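Anopheles Plasmodium-responsive Leucine-rich repeat protein 1B (Anopheles gambiae, PDB 4XGO) probably acts in the mosquito's response to Plasmodium parasites as a leucine-rich repeat partner of LRIM1, the chain here being its leucine-rich repeat domain. Local coordinates at residues Asn179-Leu185 with Asn200-Asp206; Leu256-Met262 with Tyr278-Ile284; Leu310-Phe314 with Leu335-Leu339. All blocks are in the same frame, centred on the assembly; numbering follows the deposited sequence.

Contact 1. Residues Asn179-Leu185 with Asn200-Asp206. Unlike the reference sequence in segment 200-206: Val205 (reference Thr).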
loop_
_atom_site.group_PDB
_atom_site.type_symbol
_atom_site.label_atom_id
_atom_site.label_comp_id
_atom_site.label_asym_id
_atom_site.label_seq_id
_atom_site.Cartn_x
_atom_site.Cartn_y
_atom_site.Cartn_z
ATOM N N ASN A 179 -12.000 -12.564 31.518
ATOM C CA ASN A 179 -12.788 -11.596 30.779
ATOM C C ASN A 179 -13.977 -12.343 30.217
ATOM O O ASN A 179 -13.817 -13.166 29.329
ATOM C CB ASN A 179 -11.928 -10.952 29.672
ATOM C CG ASN A 179 -12.725 -10.044 28.737
ATOM O OD1 ASN A 179 -13.942 -10.069 28.706
ATOM N ND2 ASN A 179 -12.016 -9.241 27.965
ATOM N N VAL A 180 -15.167 -12.065 30.745
ATOM C CA VAL A 180 -16.391 -12.743 30.300
ATOM C C VAL A 180 -17.087 -12.019 29.152
ATOM O O VAL A 180 -18.028 -12.550 28.574
ATOM C CB VAL A 180 -17.399 -12.941 31.470
ATOM C CG1 VAL A 180 -16.677 -13.454 32.705
ATOM C CG2 VAL A 180 -18.164 -11.660 31.787
ATOM N N GLU A 181 -16.628 -10.811 28.826
ATOM C CA GLU A 181 -17.220 -10.027 27.749
ATOM C C GLU A 181 -16.640 -10.322 26.373
ATOM O O GLU A 181 -17.293 -10.038 25.368
ATOM C CB GLU A 181 -17.065 -8.531 28.031
ATOM C CG GLU A 181 -17.830 -8.062 29.264
ATOM C CD GLU A 181 -19.323 -8.274 29.127
ATOM O OE1 GLU A 181 -19.948 -8.736 30.108
ATOM O OE2 GLU A 181 -19.867 -7.988 28.032
ATOM N N LEU A 182 -15.418 -10.848 26.331
ATOM C CA LEU A 182 -14.723 -11.094 25.056
ATOM C C LEU A 182 -15.502 -12.088 24.193
ATOM O O LEU A 182 -15.721 -13.238 24.587
ATOM C CB LEU A 182 -13.310 -11.608 25.293
ATOM C CG LEU A 182 -12.434 -11.845 24.057
ATOM C CD1 LEU A 182 -12.290 -10.575 23.231
ATOM C CD2 LEU A 182 -11.056 -12.389 24.427
ATOM N N THR A 183 -15.875 -11.623 23.009
ATOM C CA THR A 183 -16.815 -12.293 22.109
ATOM C C THR A 183 -16.122 -12.747 20.825
ATOM O O THR A 183 -16.349 -13.860 20.358
ATOM C CB THR A 183 -17.987 -11.321 21.786
ATOM O OG1 THR A 183 -18.715 -11.049 23.000
ATOM C CG2 THR A 183 -18.942 -11.879 20.763
ATOM N N ILE A 184 -15.306 -11.873 20.243
ATOM C CA ILE A 184 -14.613 -12.165 18.998
ATOM C C ILE A 184 -13.121 -12.001 19.243
ATOM O O ILE A 184 -12.681 -10.926 19.631
ATOM C CB ILE A 184 -15.073 -11.203 17.889
ATOM C CG1 ILE A 184 -16.581 -11.375 17.630
ATOM C CG2 ILE A 184 -14.294 -11.445 16.615
ATOM C CD1 ILE A 184 -17.152 -10.372 16.652
ATOM N N LEU A 185 -12.362 -13.069 19.004
ATOM C CA LEU A 185 -10.910 -13.067 19.173
ATOM C C LEU A 185 -10.230 -13.595 17.901
ATOM O O LEU A 185 -10.394 -14.784 17.522
ATOM C CB LEU A 185 -10.505 -13.930 20.359
ATOM C CG LEU A 185 -9.024 -14.013 20.721
ATOM C CD1 LEU A 185 -8.451 -12.638 20.984
ATOM C CD2 LEU A 185 -8.856 -14.931 21.929
ATOM N N ASN A 200 -9.983 -18.615 30.383
ATOM C CA ASN A 200 -10.249 -17.289 30.952
ATOM C C ASN A 200 -11.226 -16.423 30.139
ATOM O O ASN A 200 -11.503 -15.272 30.531
ATOM C CB ASN A 200 -8.939 -16.521 31.127
ATOM C CG ASN A 200 -7.978 -17.196 32.081
ATOM O OD1 ASN A 200 -8.376 -17.943 32.972
ATOM N ND2 ASN A 200 -6.695 -16.923 31.901
ATOM N N TYR A 201 -11.753 -16.979 29.038
ATOM C CA TYR A 201 -12.644 -16.256 28.117
ATOM C C TYR A 201 -13.921 -17.052 27.815
ATOM O O TYR A 201 -14.130 -17.530 26.687
ATOM C CB TYR A 201 -11.870 -15.885 26.841
ATOM C CG TYR A 201 -10.584 -15.217 27.200
ATOM C CD1 TYR A 201 -10.584 -13.933 27.722
ATOM C CD2 TYR A 201 -9.380 -15.886 27.112
ATOM C CE1 TYR A 201 -9.411 -13.313 28.104
ATOM C CE2 TYR A 201 -8.195 -15.277 27.496
ATOM C CZ TYR A 201 -8.219 -13.990 28.001
ATOM O OH TYR A 201 -7.056 -13.370 28.404
ATOM N N PRO A 202 -14.807 -17.185 28.830
ATOM C CA PRO A 202 -15.981 -18.050 28.684
ATOM C C PRO A 202 -17.098 -17.487 27.799
ATOM O O PRO A 202 -18.043 -18.219 27.482
ATOM C CB PRO A 202 -16.464 -18.226 30.130
ATOM C CG PRO A 202 -15.992 -17.008 30.838
ATOM C CD PRO A 202 -14.678 -16.656 30.202
ATOM N N GLY A 203 -16.988 -16.215 27.400
ATOM C CA GLY A 203 -18.008 -15.567 26.587
ATOM C C GLY A 203 -17.749 -15.640 25.087
ATOM O O GLY A 203 -18.522 -15.109 24.288
ATOM N N LEU A 204 -16.653 -16.281 24.701
ATOM C CA LEU A 204 -16.222 -16.291 23.314
ATOM C C LEU A 204 -17.257 -16.924 22.407
ATOM O O LEU A 204 -17.823 -17.982 22.730
ATOM C CB LEU A 204 -14.894 -17.026 23.173
ATOM C CG LEU A 204 -13.640 -16.253 23.567
ATOM C CD1 LEU A 204 -12.468 -17.221 23.578
ATOM C CD2 LEU A 204 -13.403 -15.125 22.560
ATOM N N VAL A 205 -17.514 -16.240 21.297
ATOM C CA VAL A 205 -18.417 -16.694 20.249
ATOM C C VAL A 205 -17.652 -17.117 18.992
ATOM O O VAL A 205 -17.973 -18.138 18.373
ATOM C CB VAL A 205 -19.447 -15.590 19.915
ATOM C CG1 VAL A 205 -20.345 -16.012 18.756
ATOM C CG2 VAL A 205 -20.279 -15.284 21.152
ATOM N N ASP A 206 -16.644 -16.326 18.618
ATOM C CA ASP A 206 -15.845 -16.594 17.419
ATOM C C ASP A 206 -14.369 -16.514 17.790
ATOM O O ASP A 206 -13.887 -15.495 18.301
ATOM C CB ASP A 206 -16.164 -15.595 16.305
ATOM C CG ASP A 206 -17.647 -15.522 15.982
ATOM O OD1 ASP A 206 -18.245 -16.556 15.621
ATOM O OD2 ASP A 206 -18.223 -14.417 16.103
HETATM O O HOH W 1 -15.036 -14.314 27.053
#
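Leu182 carries its CG opposite the backbone N (chi1 -177°), whereas Leu204 turns CG opposite its own carbonyl carbon (chi1 -79°), and these settings bring the two side chains to lie alongside each other, pointing the same way, Leu182 CG lying 3.7 Å from Leu204 CD2. The CD2 branch of Leu182 crosses to Tyr201, where it meets ring atom CD1 at 3.7 Å. Backbone bonds join the segments on both sides of this apolar patch. At one end Asn179 N gives a nearly straight bond to Asn200 O (2.9 Å). At the other, Thr183 O serves two donors: Val205 N on a lone pair in the carbonyl plane (2.8 Å) and Asp206 N from almost straight ahead (3.0 Å). Leu185 N then returns to Asp206 O at 3.0 Å, so Ile184 and Asp206 form a parallel bridge. Between these ends a water donates to Asn179 O and Leu182 O and accepts from Gly203 N at 2.7 Å. The bend after Asn179 is an Asx motif, its OD1 taking Leu182 N from above the amide plane (2.9 Å). Asp206 forms a salt bridge with Arg230. The bridge and the loops before it join successive turns of the leucine-rich repeat solenoid at the approach to its parallel strands: strand 163-165 flanks 184-186, and strand 230-232 flanks 206-208.

Contact 2. Residues Leu256-Met262 with Tyr278-Ile284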
loop_
_atom_site.group_PDB
_atom_site.type_symbol
_atom_site.label_atom_id
_atom_site.label_comp_id
_atom_site.label_asym_id
_atom_site.label_seq_id
_atom_site.Cartn_x
_atom_site.Cartn_y
_atom_site.Cartn_z
ATOM N N LEU A 256 -10.968 -27.507 10.663
ATOM C CA LEU A 256 -9.770 -28.295 10.996
ATOM C C LEU A 256 -8.905 -28.554 9.758
ATOM O O LEU A 256 -8.028 -29.435 9.747
ATOM C CB LEU A 256 -10.197 -29.619 11.630
ATOM C CG LEU A 256 -11.040 -29.536 12.890
ATOM C CD1 LEU A 256 -11.490 -30.925 13.308
ATOM C CD2 LEU A 256 -10.284 -28.813 13.983
ATOM N N SER A 257 -9.121 -27.784 8.698
ATOM C CA SER A 257 -8.464 -28.061 7.440
ATOM C C SER A 257 -6.989 -27.694 7.453
ATOM O O SER A 257 -6.536 -26.889 8.275
ATOM C CB SER A 257 -9.190 -27.367 6.261
ATOM O OG SER A 257 -9.168 -25.960 6.385
ATOM N N HIS A 258 -6.240 -28.333 6.552
ATOM C CA HIS A 258 -4.831 -28.058 6.358
ATOM C C HIS A 258 -4.053 -28.270 7.647
ATOM O O HIS A 258 -3.320 -27.395 8.119
ATOM C CB HIS A 258 -4.607 -26.651 5.817
ATOM C CG HIS A 258 -5.173 -26.432 4.463
ATOM N ND1 HIS A 258 -4.446 -26.626 3.313
ATOM C CD2 HIS A 258 -6.409 -26.056 4.070
ATOM C CE1 HIS A 258 -5.204 -26.350 2.264
ATOM N NE2 HIS A 258 -6.398 -26.007 2.697
ATOM N N ASN A 259 -4.252 -29.433 8.249
ATOM C CA ASN A 259 -3.399 -29.843 9.357
ATOM C C ASN A 259 -2.699 -31.128 8.930
ATOM O O ASN A 259 -2.484 -31.347 7.724
ATOM C CB ASN A 259 -4.233 -29.979 10.628
ATOM C CG ASN A 259 -4.470 -28.646 11.300
ATOM O OD1 ASN A 259 -3.576 -28.119 11.944
ATOM N ND2 ASN A 259 -5.675 -28.099 11.149
ATOM N N HIS A 260 -2.345 -31.976 9.894
ATOM C CA HIS A 260 -1.742 -33.250 9.583
ATOM C C HIS A 260 -2.544 -34.350 10.250
ATOM O O HIS A 260 -1.963 -35.337 10.745
ATOM C CB HIS A 260 -0.321 -33.261 10.130
ATOM C CG HIS A 260 0.555 -32.245 9.486
ATOM N ND1 HIS A 260 0.706 -32.166 8.117
ATOM C CD2 HIS A 260 1.322 -31.266 10.009
ATOM C CE1 HIS A 260 1.525 -31.172 7.826
ATOM N NE2 HIS A 260 1.908 -30.608 8.953
ATOM N N LEU A 261 -3.861 -34.174 10.292
ATOM C CA LEU A 261 -4.695 -35.030 11.124
ATOM C C LEU A 261 -4.762 -36.461 10.608
ATOM O O LEU A 261 -5.083 -36.672 9.435
ATOM C CB LEU A 261 -6.109 -34.473 11.262
ATOM C CG LEU A 261 -6.242 -33.213 12.116
ATOM C CD1 LEU A 261 -7.561 -32.517 11.795
ATOM C CD2 LEU A 261 -6.175 -33.518 13.592
ATOM N N MET A 262 -4.484 -37.433 11.489
ATOM C CA MET A 262 -4.739 -38.841 11.196
ATOM C C MET A 262 -6.108 -39.301 11.685
ATOM O O MET A 262 -6.663 -40.244 11.141
ATOM C CB MET A 262 -3.631 -39.718 11.782
ATOM C CG MET A 262 -2.274 -39.373 11.214
ATOM S SD MET A 262 -1.007 -40.583 11.638
ATOM C CE MET A 262 -0.760 -40.298 13.361
ATOM N N TYR A 278 -14.940 -28.523 8.272
ATOM C CA TYR A 278 -13.918 -28.575 7.240
ATOM C C TYR A 278 -12.774 -29.493 7.651
ATOM O O TYR A 278 -12.034 -29.168 8.590
ATOM C CB TYR A 278 -13.378 -27.192 6.944
ATOM C CG TYR A 278 -14.478 -26.206 6.612
ATOM C CD1 TYR A 278 -15.128 -26.261 5.389
ATOM C CD2 TYR A 278 -14.875 -25.264 7.526
ATOM C CE1 TYR A 278 -16.161 -25.367 5.087
ATOM C CE2 TYR A 278 -15.889 -24.351 7.240
ATOM C CZ TYR A 278 -16.522 -24.411 6.018
ATOM O OH TYR A 278 -17.555 -23.507 5.754
ATOM N N LEU A 279 -12.641 -30.621 6.938
ATOM C CA LEU A 279 -11.601 -31.622 7.217
ATOM C C LEU A 279 -10.615 -31.807 6.088
ATOM O O LEU A 279 -9.716 -32.672 6.162
ATOM C CB LEU A 279 -12.239 -32.972 7.535
ATOM C CG LEU A 279 -13.201 -33.002 8.704
ATOM C CD1 LEU A 279 -13.800 -34.387 8.815
ATOM C CD2 LEU A 279 -12.499 -32.577 9.989
ATOM N N ASP A 280 -10.754 -31.009 5.031
ATOM C CA ASP A 280 -9.920 -31.190 3.862
ATOM C C ASP A 280 -8.447 -30.932 4.191
ATOM O O ASP A 280 -8.116 -30.167 5.101
ATOM C CB ASP A 280 -10.394 -30.293 2.690
ATOM C CG ASP A 280 -10.287 -28.828 3.017
ATOM O OD1 ASP A 280 -11.214 -28.284 3.637
ATOM O OD2 ASP A 280 -9.232 -28.225 2.704
ATOM N N HIS A 281 -7.578 -31.556 3.407
ATOM C CA HIS A 281 -6.130 -31.408 3.510
ATOM C C HIS A 281 -5.584 -31.881 4.869
ATOM O O HIS A 281 -5.078 -31.106 5.679
ATOM C CB HIS A 281 -5.699 -29.961 3.181
ATOM C CG HIS A 281 -5.905 -29.594 1.751
ATOM N ND1 HIS A 281 -7.096 -29.094 1.274
ATOM C CD2 HIS A 281 -5.079 -29.685 0.682
ATOM C CE1 HIS A 281 -6.984 -28.858 -0.023
ATOM N NE2 HIS A 281 -5.778 -29.234 -0.410
ATOM N N ASN A 282 -5.728 -33.176 5.102
ATOM C CA ASN A 282 -5.197 -33.834 6.297
ATOM C C ASN A 282 -4.759 -35.247 5.860
ATOM O O ASN A 282 -4.527 -35.473 4.668
ATOM C CB ASN A 282 -6.259 -33.835 7.393
ATOM C CG ASN A 282 -6.334 -32.528 8.147
ATOM O OD1 ASN A 282 -5.420 -32.205 8.892
ATOM N ND2 ASN A 282 -7.454 -31.792 8.014
ATOM N N SER A 283 -4.622 -36.180 6.802
ATOM C CA SER A 283 -4.233 -37.550 6.494
ATOM C C SER A 283 -5.256 -38.504 7.117
ATOM O O SER A 283 -4.911 -39.560 7.609
ATOM C CB SER A 283 -2.830 -37.804 7.022
ATOM O OG SER A 283 -1.868 -36.977 6.371
ATOM N N ILE A 284 -6.524 -38.116 7.086
ATOM C CA ILE A 284 -7.561 -38.857 7.801
ATOM C C ILE A 284 -7.912 -40.136 7.022
ATOM O O ILE A 284 -8.045 -40.115 5.808
ATOM C CB ILE A 284 -8.808 -37.999 8.027
ATOM C CG1 ILE A 284 -8.438 -36.820 8.927
ATOM C CG2 ILE A 284 -9.914 -38.806 8.697
ATOM C CD1 ILE A 284 -9.433 -35.678 8.846
HETATM O O HOH W 2 -11.141 -25.367 3.871
HETATM O O HOH W 3 -9.019 -25.412 2.355
HETATM O O HOH W 4 -1.183 -34.422 6.302
#
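Asn282 faces Leu256 and Leu261 with both ends of its amide. Its OD1 accepts a nearly straight bond from Leu261 N at 2.9 Å, while ND2 donates to Leu256 O at 3.0 Å and, within its own segment, to Leu279 O. Both of these acceptors lie close to the amide plane, which should fix the rotation of the group. Leu256 O is gripped a second time by Asn259 ND2, arriving from the opposite face of that carbonyl. Next to this, the rings of His258 and His281 make an offset stack, with centroids 4.1 Å apart and planes only 9° from parallel; His258 CE1 sits 3.4 Å from His281 CG, and His281 CB lies over the centre of the His258 ring. The backbone is joined close by through His258 N to Asp280 O (3.0 Å). Asp280, with CG wedged between its own backbone N and carbonyl carbon (chi1 63°), offers the anti lone pair of OD2 to His281 ND1 at 2.7 Å, and a water links OD2 to His258 NE2. Further out, His281 also stacks with His302, and Asn259 reaches back to Val233 and Leu238 much as Asn282 reaches Leu256 and Leu261. Asn259 and Asn282 are the consensus asparagines of LxxLxLxxNxL repeats, whose amides bond one solenoid turn to the turn before it.

Contact 3. Residues Leu310-Phe314 with Leu335-Leu339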
loop_
_atom_site.group_PDB
_atom_site.type_symbol
_atom_site.label_atom_id
_atom_site.label_comp_id
_atom_site.label_asym_id
_atom_site.label_seq_id
_atom_site.Cartn_x
_atom_site.Cartn_y
_atom_site.Cartn_z
ATOM N N LEU A 310 -15.581 -43.905 4.407
ATOM C CA LEU A 310 -16.095 -42.833 3.568
ATOM C C LEU A 310 -17.522 -43.126 3.099
ATOM O O LEU A 310 -18.393 -42.256 3.171
ATOM C CB LEU A 310 -15.175 -42.652 2.358
ATOM C CG LEU A 310 -15.452 -41.498 1.406
ATOM C CD1 LEU A 310 -15.324 -40.173 2.132
ATOM C CD2 LEU A 310 -14.468 -41.572 0.255
ATOM N N ARG A 311 -17.756 -44.346 2.628
ATOM C CA ARG A 311 -19.101 -44.751 2.188
ATOM C C ARG A 311 -20.113 -44.734 3.329
ATOM O O ARG A 311 -21.261 -44.338 3.126
ATOM C CB ARG A 311 -19.078 -46.130 1.550
ATOM C CG ARG A 311 -18.548 -46.122 0.129
ATOM C CD ARG A 311 -18.847 -47.438 -0.559
ATOM N NE ARG A 311 -18.048 -48.539 -0.037
ATOM C CZ ARG A 311 -16.980 -49.056 -0.632
ATOM N NH1 ARG A 311 -16.538 -48.576 -1.793
ATOM N NH2 ARG A 311 -16.340 -50.065 -0.060
ATOM N N ALA A 312 -19.686 -45.151 4.522
ATOM C CA ALA A 312 -20.523 -45.040 5.723
ATOM C C ALA A 312 -20.847 -43.588 6.047
ATOM O O ALA A 312 -21.919 -43.285 6.565
ATOM C CB ALA A 312 -19.844 -45.706 6.911
ATOM N N LEU A 313 -19.910 -42.691 5.753
ATOM C CA LEU A 313 -20.099 -41.257 5.962
ATOM C C LEU A 313 -21.181 -40.679 5.043
ATOM O O LEU A 313 -21.999 -39.862 5.480
ATOM C CB LEU A 313 -18.770 -40.521 5.734
ATOM C CG LEU A 313 -18.436 -39.297 6.572
ATOM C CD1 LEU A 313 -18.489 -39.609 8.060
ATOM C CD2 LEU A 313 -17.052 -38.799 6.188
ATOM N N PHE A 314 -21.185 -41.088 3.773
ATOM C CA PHE A 314 -22.204 -40.604 2.823
ATOM C C PHE A 314 -23.592 -41.132 3.172
ATOM O O PHE A 314 -24.582 -40.427 3.002
ATOM C CB PHE A 314 -21.891 -41.004 1.372
ATOM C CG PHE A 314 -20.583 -40.476 0.845
ATOM C CD1 PHE A 314 -20.163 -39.179 1.109
ATOM C CD2 PHE A 314 -19.782 -41.283 0.045
ATOM C CE1 PHE A 314 -18.961 -38.709 0.608
ATOM C CE2 PHE A 314 -18.582 -40.816 -0.462
ATOM C CZ PHE A 314 -18.173 -39.529 -0.185
ATOM N N LEU A 335 -11.832 -42.894 -7.039
ATOM C CA LEU A 335 -12.856 -41.933 -6.658
ATOM C C LEU A 335 -14.151 -42.630 -6.262
ATOM O O LEU A 335 -14.610 -43.556 -6.932
ATOM C CB LEU A 335 -13.129 -40.943 -7.779
ATOM C CG LEU A 335 -11.982 -40.026 -8.175
ATOM C CD1 LEU A 335 -12.199 -39.442 -9.560
ATOM C CD2 LEU A 335 -11.817 -38.905 -7.162
ATOM N N GLU A 336 -14.711 -42.162 -5.158
ATOM C CA GLU A 336 -15.970 -42.603 -4.620
ATOM C C GLU A 336 -16.764 -41.333 -4.303
ATOM O O GLU A 336 -16.373 -40.566 -3.440
ATOM C CB GLU A 336 -15.687 -43.402 -3.358
ATOM C CG GLU A 336 -16.920 -43.853 -2.614
ATOM C CD GLU A 336 -17.549 -45.054 -3.254
ATOM O OE1 GLU A 336 -16.931 -46.142 -3.233
ATOM O OE2 GLU A 336 -18.677 -44.894 -3.756
ATOM N N HIS A 337 -17.863 -41.090 -5.024
ATOM C CA HIS A 337 -18.555 -39.795 -4.966
ATOM C C HIS A 337 -17.597 -38.604 -5.019
ATOM O O HIS A 337 -17.722 -37.636 -4.254
ATOM C CB HIS A 337 -19.467 -39.707 -3.741
ATOM C CG HIS A 337 -20.609 -40.677 -3.779
ATOM N ND1 HIS A 337 -20.597 -41.867 -3.084
ATOM C CD2 HIS A 337 -21.786 -40.643 -4.444
ATOM C CE1 HIS A 337 -21.722 -42.524 -3.315
ATOM N NE2 HIS A 337 -22.462 -41.801 -4.138
ATOM N N GLY A 338 -16.634 -38.685 -5.927
ATOM C CA GLY A 338 -15.701 -37.604 -6.138
ATOM C C GLY A 338 -14.530 -37.504 -5.168
ATOM O O GLY A 338 -13.734 -36.574 -5.276
ATOM N N LEU A 339 -14.419 -38.454 -4.243
ATOM C CA LEU A 339 -13.357 -38.423 -3.211
ATOM C C LEU A 339 -12.526 -39.702 -3.245
ATOM O O LEU A 339 -13.070 -40.802 -3.361
ATOM C CB LEU A 339 -13.987 -38.252 -1.829
ATOM C CG LEU A 339 -14.603 -36.873 -1.590
ATOM C CD1 LEU A 339 -15.683 -36.958 -0.519
ATOM C CD2 LEU A 339 -13.546 -35.843 -1.215
#
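Leu310 opens the contact by laying CD2 3.9 Å from Leu339 CB, the two side chains crossing at about a right angle. One residue on, Arg311 bends at chi3 (-71°) and brings NH1 to Glu336 OE1, a salt bridge of 2.9 Å. The oxygen lies near the guanidinium plane, but the arginine comes at it from above the carboxylate, the two flat groups being almost perpendicular. Arg311 NH2 has a second carboxylate partner in Glu343. A helical turn after Leu310, Phe314 takes contacts on two sides: Leu339 CD1 meets the ring edge at CZ (3.6 Å), and His337 turns its own edge toward the ring face in an offset edge-to-face pair with planes at 73°. His337 ND1 comes 3.3 Å from Phe314 CD2. These partners are held together by a type I' turn from Glu336 to Leu339, closed by Leu339 N to Glu336 O (3.0 Å), which makes strands 334-336 and 339-342 a tight antiparallel hairpin. Disulfide Cys307-Cys341 joins the start of the helix to that hairpin, and a second disulfide known for this protein, Cys329-Cys340, ties the preceding loop to strand 339-342, as in the cysteine-bound C-terminal caps of extracellular leucine-rich repeat proteins.

Contacts 1, 2 and 3 follow one another along the chain and along the elongated solenoid, each closing before the next opens. Contact 1 lies mid-domain, at the approach to parallel strands 184-186 and 206-208; contact 2 lies in the loops just after strands 253-255 and 276-278, so the pair samples loops entering and leaving the repeat strands. Their centres are 26 Å apart. The centre of contact 3 is 16 Å from that of contact 2 (nearest atoms about 6 Å) and 37 Å from that of contact 1; it belongs to the terminal helix and hairpin past the last repeat strand, 297-299. Repeat-to-repeat bonding thus gives way to a disulfide-tied cap at the end of the domain.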